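Local coordinates for putative glycerophosphodiester phosphodiesterase (Galdieria sulphuraria, PDB 2O55), which is a putative member of the glycerophosphodiester phosphodiesterase family, whose members adopt a TIM-barrel fold, at residues A[33-38]-A[105-109]; A[165-171]-A[190-196]; A[221-225]-A[242-246]. One frame throughout, in Å; residues are numbered along the deposited sequence.

All three contacts lie in one TIM-barrel domain and follow one another along the chain without interleaving. Interaction 1 joins the end of helix 26-34 to the loop that leads into strand 110-115. Interaction 2 pairs neighbouring barrel strands 165-169 and 192-196, and its centre is about 23 Å from that of interaction 1. Interaction 3 ties the loop after strand 214-218 to the end of strand 240-243; it touches interaction 1, I37 CD1 packing 4.0 Å from P246 CB. W221 of interaction 3 bonds weakly to a sulfate, and the L196 side chain of interaction 2 lies about 6 Å from it. Together they sample a strand pair of the barrel wall and contacts of its connecting loops.

Interaction 1 of 3, residues A[33-38]-A[105-109]; sequences MERNIP and QKFNL
A helix terminus packs against an irregular loop, two connections of the barrel that each lead into a strand. Residues 33-34 finish helix 26-34 in a Schellman motif: N36 is the C-prime residue at phi/psi 55/44, and its N donates a very short 2.5 Å bond to M33 O. I37 is extended (-98/121), and P38 (-69/-25) kinks just before strand 39-46. M33, a selenomethionine with chi1 m, chi2 t and chi3 p, lays its side chain along 105-109. There Q105 comes first, its CA-to-CB bond directed toward the helix end. F107 follows with chi1 t (-176°), which brings its ring against the helix end and the turn at N36: M33 O lies over one ring face, P38 CA approaches the edge at 4.0 Å from F107 CZ, N36 OD1 is 3.5 Å from F107 CD1, and M33 CB is 4.0 Å from F107 CD2. N108 centres an inverse gamma turn (-72/57), in which L109 N gives a weak 2.7 Å bond to F107 O. L109, chi1 t and chi2 p, sends CD2 to 3.9 Å from M33 CG and CD1 to 3.5 Å from I37 O. The CA atoms of M33 and F107 are 6.3 Å apart, those of P38 and L109 5.3 Å, so the segments converge as parallel strands 39-46 and 110-115 begin. Helix 95-104 meets M33 and L109 through I102, and helix 246-253 receives I37 on P246 and F247.

Interaction 2 of 3, residues A[165-171]-A[190-196]; sequences KITYLFN and ANGVSML
Strands 165-169 and 192-196 run parallel as neighbours in the barrel sheet, their axes 4.5 Å apart at closest approach and crossing at -33°. The register pairs T167 with G192, Y168 with V193 and L169 with S194, at CA-CA distances of 4.5, 4.9 and 4.8 Å. Backbone hydrogen bonds run from N191 N to I166 O (2.9 Å), Y168 N to G192 O (3.0 Å), S194 N to Y168 O (2.9 Å) and F170 N to S194 O (2.8 Å, nearly straight at 178°). Beyond them the main chain of 165-171 turns off. N171, with phi/psi 61/44 and chi1 m (-43°), brings OD1 to accept from L196 N at 2.9 Å. Two CA-H...O contacts add to these: T167 CA is 3.3 Å from G192 O, and V193 CA is 3.3 Å from Y168 O. Apolar packing gathers on the Y168 and V193 face, with Y168 CD1 3.7 Å from A190 CB. F170, chi1 m (-68°), sets its ring edge by V193, CE1 lying 3.6 Å from V193 CG1, and selenomethionine M195 makes an oblique Met-aromatic contact, its SE 5.1 Å from the F170 ring centroid. On the other face, T167 CG2 lies 3.9 Å from S194 CB, while T167 OG1 bonds to D145. These strands and helix 181-187 form a beta-alpha-beta unit: A185 covers Y168, A190 and V193, and strands 144-148 and 214-218 flank the pair.

Interaction 3 of 3, residues A[221-225]-A[242-246]; sequences WIFDD and CSNYP. With SO4 (sulfate ion), chain B.
Two carboxylates of the 221-225 loop fasten it to the end of strand 240-243. Y245 OH donates a very short 2.4 Å bond to D224 OD1, and S243 OG donates to D225 OD2 at 2.6 Å. D225, chi1 p (55°), also accepts at OD1 from N244 N (3.1 Å), so its carboxylate spans consecutive residues. N244 answers with its side chain, chi1 m (-58°): ND2 gives a very short 2.4 Å bond to F223 O. Within 242-246, S243 OG accepts from Y245 N at 2.9 Å, an ST turn that leads to Y245, the N-cap position before helix 246-253. The backbones stay apart, the closest CA pair being D225-N244 at 6.4 Å, and the side chains bridge the gap. The remaining contacts are approaches of side-chain oxygens to rings: D225 OD1 is 3.4 Å from Y245 CD1, near the ring plane, and W221, chi1 t, brings CE3 to 4.0 Å from N244 OD1. W221 N makes a weak 3.5 Å bond to O3 of the sulfate, which is also bound by R13, W218 and H56. K17 forms a salt bridge with D224 and a cation-pi contact with W221, and H12 bonds N244 OD1. The contact is thus predominantly polar: hydroxyl, amide and backbone donors meet acidic and carbonyl acceptors, tying the loop to the strand end, near a sulfate that may mark an anion-binding pocket.

Interaction 1 of 3, residues A[33-38]-A[105-109]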
loop_
_atom_site.group_PDB
_atom_site.type_symbol
_atom_site.label_atom_id
_atom_site.label_comp_id
_atom_site.label_asym_id
_atom_site.label_seq_id
_atom_site.Cartn_x
_atom_site.Cartn_y
_atom_site.Cartn_z
HETATM N N MSE A 33 2.003 6.250 -13.392
HETATM C CA MSE A 33 1.029 6.040 -14.453
HETATM C C MSE A 33 1.724 6.245 -15.785
HETATM O O MSE A 33 1.807 5.325 -16.582
HETATM C CB MSE A 33 -0.180 6.954 -14.276
HETATM C CG MSE A 33 -0.795 6.823 -12.897
HETATM SE SE MSE A 33 -1.994 8.277 -12.450
HETATM C CE MSE A 33 -3.630 7.469 -13.208
ATOM N N GLU A 34 2.261 7.441 -15.997
ATOM C CA GLU A 34 3.103 7.727 -17.146
ATOM C C GLU A 34 4.003 6.560 -17.587
ATOM O O GLU A 34 4.033 6.211 -18.759
ATOM C CB GLU A 34 3.966 8.937 -16.845
ATOM C CG GLU A 34 3.255 10.254 -16.964
ATOM C CD GLU A 34 4.226 11.407 -16.892
ATOM O OE1 GLU A 34 5.433 11.182 -16.647
ATOM O OE2 GLU A 34 3.787 12.550 -17.083
ATOM N N ARG A 35 4.740 5.962 -16.654
ATOM C CA ARG A 35 5.639 4.836 -16.970
ATOM C C ARG A 35 4.860 3.526 -17.134
ATOM O O ARG A 35 5.446 2.447 -17.215
ATOM C CB ARG A 35 6.698 4.695 -15.877
ATOM C CG ARG A 35 7.502 5.960 -15.649
ATOM C CD ARG A 35 8.760 5.935 -16.465
ATOM N NE ARG A 35 9.506 7.188 -16.415
ATOM C CZ ARG A 35 10.782 7.274 -16.063
ATOM N NH1 ARG A 35 11.455 6.183 -15.720
ATOM N NH2 ARG A 35 11.387 8.449 -16.064
ATOM N N ASN A 36 3.535 3.657 -17.167
ATOM C CA ASN A 36 2.580 2.552 -17.330
ATOM C C ASN A 36 2.727 1.392 -16.290
ATOM O O ASN A 36 2.670 0.210 -16.656
ATOM C CB ASN A 36 2.524 2.066 -18.813
ATOM C CG ASN A 36 2.011 3.174 -19.833
ATOM O OD1 ASN A 36 0.892 3.664 -19.719
ATOM N ND2 ASN A 36 2.831 3.503 -20.846
ATOM N N ILE A 37 2.897 1.734 -15.002
ATOM C CA ILE A 37 2.984 0.697 -13.935
ATOM C C ILE A 37 1.654 0.445 -13.172
ATOM O O ILE A 37 1.111 1.336 -12.544
ATOM C CB ILE A 37 4.234 0.850 -12.952
ATOM C CG1 ILE A 37 3.934 1.773 -11.796
ATOM C CG2 ILE A 37 5.554 1.279 -13.658
ATOM C CD1 ILE A 37 4.445 1.210 -10.523
ATOM N N PRO A 38 1.156 -0.798 -13.203
ATOM C CA PRO A 38 -0.279 -1.021 -13.036
ATOM C C PRO A 38 -0.852 -0.730 -11.663
ATOM O O PRO A 38 -2.047 -0.464 -11.569
ATOM C CB PRO A 38 -0.447 -2.508 -13.381
ATOM C CG PRO A 38 0.846 -3.104 -13.105
ATOM C CD PRO A 38 1.897 -2.062 -13.355
ATOM N N GLN A 105 -6.711 11.760 -15.542
ATOM C CA GLN A 105 -5.895 10.818 -16.314
ATOM C C GLN A 105 -6.798 9.780 -17.037
ATOM O O GLN A 105 -8.012 9.771 -16.831
ATOM C CB GLN A 105 -4.895 10.153 -15.352
ATOM C CG GLN A 105 -4.370 8.799 -15.772
ATOM C CD GLN A 105 -3.221 8.887 -16.788
ATOM O OE1 GLN A 105 -2.088 9.202 -16.418
ATOM N NE2 GLN A 105 -3.510 8.594 -18.066
ATOM N N LYS A 106 -6.215 8.937 -17.899
ATOM C CA LYS A 106 -6.934 7.794 -18.497
ATOM C C LYS A 106 -6.380 6.362 -18.197
ATOM O O LYS A 106 -6.997 5.355 -18.559
ATOM C CB LYS A 106 -7.109 8.009 -20.000
ATOM C CG LYS A 106 -8.087 9.097 -20.327
ATOM C CD LYS A 106 -9.071 8.585 -21.357
ATOM C CE LYS A 106 -9.956 9.682 -21.924
ATOM N NZ LYS A 106 -9.354 10.242 -23.156
ATOM N N PHE A 107 -5.235 6.281 -17.530
ATOM C CA PHE A 107 -4.609 5.010 -17.164
ATOM C C PHE A 107 -5.350 4.326 -16.006
ATOM O O PHE A 107 -5.557 4.920 -14.938
ATOM C CB PHE A 107 -3.149 5.270 -16.792
ATOM C CG PHE A 107 -2.371 4.039 -16.485
ATOM C CD1 PHE A 107 -1.828 3.274 -17.504
ATOM C CD2 PHE A 107 -2.158 3.649 -15.181
ATOM C CE1 PHE A 107 -1.100 2.125 -17.233
ATOM C CE2 PHE A 107 -1.419 2.491 -14.890
ATOM C CZ PHE A 107 -0.894 1.731 -15.926
ATOM N N ASN A 108 -5.747 3.080 -16.226
ATOM C CA ASN A 108 -6.428 2.286 -15.212
ATOM C C ASN A 108 -5.507 1.828 -14.048
ATOM O O ASN A 108 -5.360 0.637 -13.752
ATOM C CB ASN A 108 -7.141 1.110 -15.883
ATOM C CG ASN A 108 -8.141 0.423 -14.970
ATOM O OD1 ASN A 108 -8.862 1.061 -14.216
ATOM N ND2 ASN A 108 -8.186 -0.893 -15.044
ATOM N N LEU A 109 -4.874 2.789 -13.383
ATOM C CA LEU A 109 -4.144 2.519 -12.154
ATOM C C LEU A 109 -5.077 1.917 -11.124
ATOM O O LEU A 109 -6.211 2.366 -10.962
ATOM C CB LEU A 109 -3.579 3.813 -11.573
ATOM C CG LEU A 109 -2.673 3.713 -10.337
ATOM C CD1 LEU A 109 -1.378 2.989 -10.682
ATOM C CD2 LEU A 109 -2.374 5.092 -9.794
#

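Interaction 2 of 3, residues A[165-171]-A[190-196]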
loop_
_atom_site.group_PDB
_atom_site.type_symbol
_atom_site.label_atom_id
_atom_site.label_comp_id
_atom_site.label_asym_id
_atom_site.label_seq_id
_atom_site.Cartn_x
_atom_site.Cartn_y
_atom_site.Cartn_z
ATOM N N LYS A 165 -12.418 -5.020 -1.303
ATOM C CA LYS A 165 -11.280 -5.919 -1.432
ATOM C C LYS A 165 -10.178 -5.618 -0.396
ATOM O O LYS A 165 -9.749 -4.477 -0.229
ATOM C CB LYS A 165 -10.734 -5.899 -2.857
ATOM C CG LYS A 165 -11.746 -6.359 -3.898
ATOM C CD LYS A 165 -11.166 -7.435 -4.834
ATOM C CE LYS A 165 -9.615 -7.281 -5.101
ATOM N NZ LYS A 165 -9.145 -6.061 -5.879
ATOM N N ILE A 166 -9.735 -6.664 0.297
ATOM C CA ILE A 166 -8.729 -6.535 1.349
ATOM C C ILE A 166 -7.615 -7.583 1.257
ATOM O O ILE A 166 -7.844 -8.756 0.916
ATOM C CB ILE A 166 -9.363 -6.539 2.751
ATOM C CG1 ILE A 166 -9.842 -7.931 3.138
ATOM C CG2 ILE A 166 -10.529 -5.553 2.805
ATOM C CD1 ILE A 166 -10.105 -8.076 4.600
ATOM N N THR A 167 -6.403 -7.127 1.554
ATOM C CA THR A 167 -5.238 -7.990 1.588
ATOM C C THR A 167 -4.714 -7.983 3.009
ATOM O O THR A 167 -4.481 -6.919 3.586
ATOM C CB THR A 167 -4.154 -7.473 0.637
ATOM O OG1 THR A 167 -4.689 -7.409 -0.683
ATOM C CG2 THR A 167 -2.906 -8.375 0.634
ATOM N N TYR A 168 -4.539 -9.168 3.579
ATOM C CA TYR A 168 -3.958 -9.280 4.899
ATOM C C TYR A 168 -2.447 -9.174 4.739
ATOM O O TYR A 168 -1.861 -9.853 3.868
ATOM C CB TYR A 168 -4.333 -10.624 5.506
ATOM C CG TYR A 168 -5.593 -10.651 6.357
ATOM C CD1 TYR A 168 -6.620 -9.724 6.171
ATOM C CD2 TYR A 168 -5.769 -11.651 7.329
ATOM C CE1 TYR A 168 -7.784 -9.766 6.955
ATOM C CE2 TYR A 168 -6.937 -11.710 8.113
ATOM C CZ TYR A 168 -7.943 -10.747 7.927
ATOM O OH TYR A 168 -9.078 -10.775 8.724
ATOM N N LEU A 169 -1.827 -8.312 5.557
ATOM C CA LEU A 169 -0.376 -8.130 5.577
ATOM C C LEU A 169 0.264 -8.921 6.715
ATOM O O LEU A 169 -0.134 -8.760 7.867
ATOM C CB LEU A 169 -0.039 -6.658 5.771
ATOM C CG LEU A 169 0.182 -5.734 4.578
ATOM C CD1 LEU A 169 0.044 -4.304 5.033
ATOM C CD2 LEU A 169 1.550 -5.937 3.989
ATOM N N PHE A 170 1.276 -9.732 6.415
ATOM C CA PHE A 170 1.953 -10.492 7.462
ATOM C C PHE A 170 3.340 -10.004 7.844
ATOM O O PHE A 170 3.849 -9.026 7.286
ATOM C CB PHE A 170 2.011 -11.968 7.089
ATOM C CG PHE A 170 0.683 -12.605 7.093
ATOM C CD1 PHE A 170 -0.019 -12.782 5.906
ATOM C CD2 PHE A 170 0.075 -12.955 8.301
ATOM C CE1 PHE A 170 -1.306 -13.343 5.929
ATOM C CE2 PHE A 170 -1.182 -13.514 8.329
ATOM C CZ PHE A 170 -1.886 -13.709 7.148
ATOM N N ASN A 171 3.950 -10.725 8.791
ATOM C CA ASN A 171 5.307 -10.482 9.265
ATOM C C ASN A 171 5.443 -9.090 9.881
ATOM O O ASN A 171 6.427 -8.368 9.625
ATOM C CB ASN A 171 6.324 -10.673 8.145
ATOM C CG ASN A 171 6.050 -11.899 7.303
ATOM O OD1 ASN A 171 5.861 -11.778 6.093
ATOM N ND2 ASN A 171 6.048 -13.091 7.924
ATOM N N ALA A 190 -10.454 -11.887 3.232
ATOM C CA ALA A 190 -9.409 -11.281 2.420
ATOM C C ALA A 190 -9.298 -12.023 1.105
ATOM O O ALA A 190 -9.496 -13.243 1.064
ATOM C CB ALA A 190 -8.088 -11.331 3.149
ATOM N N ASN A 191 -8.975 -11.309 0.033
ATOM C CA ASN A 191 -8.743 -11.984 -1.236
ATOM C C ASN A 191 -7.255 -12.212 -1.499
ATOM O O ASN A 191 -6.869 -12.986 -2.379
ATOM C CB ASN A 191 -9.425 -11.244 -2.389
ATOM C CG ASN A 191 -8.628 -10.043 -2.866
ATOM O OD1 ASN A 191 -8.313 -9.128 -2.090
ATOM N ND2 ASN A 191 -8.287 -10.042 -4.156
ATOM N N GLY A 192 -6.405 -11.554 -0.725
ATOM C CA GLY A 192 -4.971 -11.729 -0.902
ATOM C C GLY A 192 -4.204 -11.707 0.402
ATOM O O GLY A 192 -4.725 -11.279 1.428
ATOM N N VAL A 193 -2.961 -12.176 0.334
ATOM C CA VAL A 193 -1.969 -12.068 1.415
ATOM C C VAL A 193 -0.727 -11.354 0.903
ATOM O O VAL A 193 -0.423 -11.378 -0.310
ATOM C CB VAL A 193 -1.502 -13.446 1.994
ATOM C CG1 VAL A 193 -2.616 -14.152 2.727
ATOM C CG2 VAL A 193 -0.931 -14.337 0.902
ATOM N N SER A 194 -0.007 -10.737 1.840
ATOM C CA SER A 194 1.203 -10.008 1.500
ATOM C C SER A 194 2.313 -10.233 2.531
ATOM O O SER A 194 2.103 -10.060 3.742
ATOM C CB SER A 194 0.886 -8.532 1.311
ATOM O OG SER A 194 2.076 -7.785 1.188
HETATM N N MSE A 195 3.492 -10.622 2.058
HETATM C CA MSE A 195 4.532 -11.060 2.977
HETATM C C MSE A 195 5.826 -10.371 2.708
HETATM O O MSE A 195 6.127 -10.047 1.569
HETATM C CB MSE A 195 4.778 -12.552 2.834
HETATM C CG MSE A 195 3.722 -13.265 1.966
HETATM SE SE MSE A 195 2.250 -13.954 3.022
HETATM C CE MSE A 195 3.400 -14.845 4.339
ATOM N N LEU A 196 6.613 -10.189 3.760
ATOM C CA LEU A 196 7.950 -9.656 3.604
ATOM C C LEU A 196 8.844 -10.666 2.881
ATOM O O LEU A 196 8.705 -11.887 3.035
ATOM C CB LEU A 196 8.532 -9.160 4.943
ATOM C CG LEU A 196 8.095 -7.749 5.394
ATOM C CD1 LEU A 196 6.567 -7.517 5.459
ATOM C CD2 LEU A 196 8.728 -7.430 6.727
#

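Interaction 3 of 3, residues A[221-225]-A[242-246]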
loop_
_atom_site.group_PDB
_atom_site.type_symbol
_atom_site.label_atom_id
_atom_site.label_comp_id
_atom_site.label_asym_id
_atom_site.label_seq_id
_atom_site.Cartn_x
_atom_site.Cartn_y
_atom_site.Cartn_z
ATOM N N TRP A 221 10.891 -0.560 3.218
ATOM C CA TRP A 221 11.613 0.570 2.715
ATOM C C TRP A 221 13.122 0.382 2.961
ATOM O O TRP A 221 13.952 0.702 2.095
ATOM C CB TRP A 221 11.087 1.831 3.379
ATOM C CG TRP A 221 11.424 3.073 2.652
ATOM C CD1 TRP A 221 12.359 4.003 3.010
ATOM C CD2 TRP A 221 10.840 3.532 1.429
ATOM N NE1 TRP A 221 12.393 5.017 2.086
ATOM C CE2 TRP A 221 11.468 4.757 1.103
ATOM C CE3 TRP A 221 9.854 3.027 0.572
ATOM C CZ2 TRP A 221 11.132 5.493 -0.047
ATOM C CZ3 TRP A 221 9.522 3.763 -0.581
ATOM C CH2 TRP A 221 10.163 4.980 -0.873
ATOM N N ILE A 222 13.475 -0.172 4.122
ATOM C CA ILE A 222 14.890 -0.412 4.478
ATOM C C ILE A 222 15.693 -1.153 3.387
ATOM O O ILE A 222 16.904 -1.008 3.313
ATOM C CB ILE A 222 15.061 -1.127 5.898
ATOM C CG1 ILE A 222 16.512 -1.013 6.412
ATOM C CG2 ILE A 222 14.586 -2.594 5.867
ATOM C CD1 ILE A 222 16.752 -1.552 7.848
ATOM N N PHE A 223 15.008 -1.912 2.543
ATOM C CA PHE A 223 15.638 -2.925 1.720
ATOM C C PHE A 223 15.683 -2.493 0.276
ATOM O O PHE A 223 14.640 -2.236 -0.306
ATOM C CB PHE A 223 14.822 -4.215 1.840
ATOM C CG PHE A 223 15.367 -5.370 1.044
ATOM C CD1 PHE A 223 16.515 -6.045 1.463
ATOM C CD2 PHE A 223 14.709 -5.805 -0.113
ATOM C CE1 PHE A 223 17.006 -7.114 0.734
ATOM C CE2 PHE A 223 15.187 -6.870 -0.847
ATOM C CZ PHE A 223 16.335 -7.522 -0.433
ATOM N N ASP A 224 16.878 -2.418 -0.308
ATOM C CA ASP A 224 16.988 -2.051 -1.715
ATOM C C ASP A 224 16.916 -3.293 -2.586
ATOM O O ASP A 224 17.927 -3.950 -2.825
ATOM C CB ASP A 224 18.286 -1.287 -1.993
ATOM C CG ASP A 224 18.286 0.135 -1.413
ATOM O OD1 ASP A 224 17.272 0.866 -1.563
ATOM O OD2 ASP A 224 19.332 0.523 -0.830
ATOM N N ASP A 225 15.724 -3.618 -3.070
ATOM C CA ASP A 225 15.563 -4.809 -3.906
ATOM C C ASP A 225 16.218 -4.643 -5.270
ATOM O O ASP A 225 16.096 -3.608 -5.913
ATOM C CB ASP A 225 14.093 -5.263 -4.015
ATOM C CG ASP A 225 13.167 -4.169 -4.499
ATOM O OD1 ASP A 225 13.297 -3.017 -4.030
ATOM O OD2 ASP A 225 12.300 -4.477 -5.348
ATOM N N CYS A 242 5.711 -5.659 -4.420
ATOM C CA CYS A 242 5.702 -4.296 -3.974
ATOM C C CYS A 242 7.161 -3.888 -3.858
ATOM O O CYS A 242 7.808 -4.118 -2.825
ATOM C CB CYS A 242 4.950 -4.170 -2.652
ATOM S SG CYS A 242 4.573 -2.463 -2.196
ATOM N N SER A 243 7.658 -3.281 -4.939
ATOM C CA SER A 243 9.078 -2.987 -5.153
ATOM C C SER A 243 9.471 -1.567 -4.791
ATOM O O SER A 243 8.700 -0.635 -4.980
ATOM C CB SER A 243 9.413 -3.206 -6.626
ATOM O OG SER A 243 10.787 -2.957 -6.892
ATOM N N ASN A 244 10.689 -1.402 -4.292
ATOM C CA ASN A 244 11.234 -0.078 -4.034
ATOM C C ASN A 244 11.898 0.464 -5.285
ATOM O O ASN A 244 12.292 1.631 -5.336
ATOM C CB ASN A 244 12.233 -0.122 -2.889
ATOM C CG ASN A 244 11.625 -0.657 -1.598
ATOM O OD1 ASN A 244 10.447 -0.440 -1.294
ATOM N ND2 ASN A 244 12.439 -1.352 -0.818
ATOM N N TYR A 245 12.020 -0.386 -6.301
ATOM C CA TYR A 245 12.543 0.034 -7.587
ATOM C C TYR A 245 11.683 -0.480 -8.736
ATOM O O TYR A 245 12.123 -1.341 -9.495
ATOM C CB TYR A 245 13.985 -0.433 -7.726
ATOM C CG TYR A 245 14.843 0.195 -6.672
ATOM C CD1 TYR A 245 14.955 -0.394 -5.406
ATOM C CD2 TYR A 245 15.514 1.411 -6.923
ATOM C CE1 TYR A 245 15.724 0.196 -4.427
ATOM C CE2 TYR A 245 16.288 2.009 -5.956
ATOM C CZ TYR A 245 16.388 1.398 -4.703
ATOM O OH TYR A 245 17.138 1.990 -3.712
ATOM N N PRO A 246 10.458 0.057 -8.879
ATOM C CA PRO A 246 9.540 -0.419 -9.932
ATOM C C PRO A 246 10.108 -0.330 -11.374
ATOM O O PRO A 246 9.891 -1.247 -12.196
ATOM C CB PRO A 246 8.308 0.486 -9.766
ATOM C CG PRO A 246 8.750 1.633 -8.921
ATOM C CD PRO A 246 9.863 1.143 -8.075
HETATM S S SO4 B . 7.499 -0.435 5.205
HETATM O O1 SO4 B . 7.840 -1.845 5.174
HETATM O O2 SO4 B . 8.552 0.227 5.948
HETATM O O3 SO4 B . 7.546 0.098 3.861
HETATM O O4 SO4 B . 6.166 -0.177 5.761
#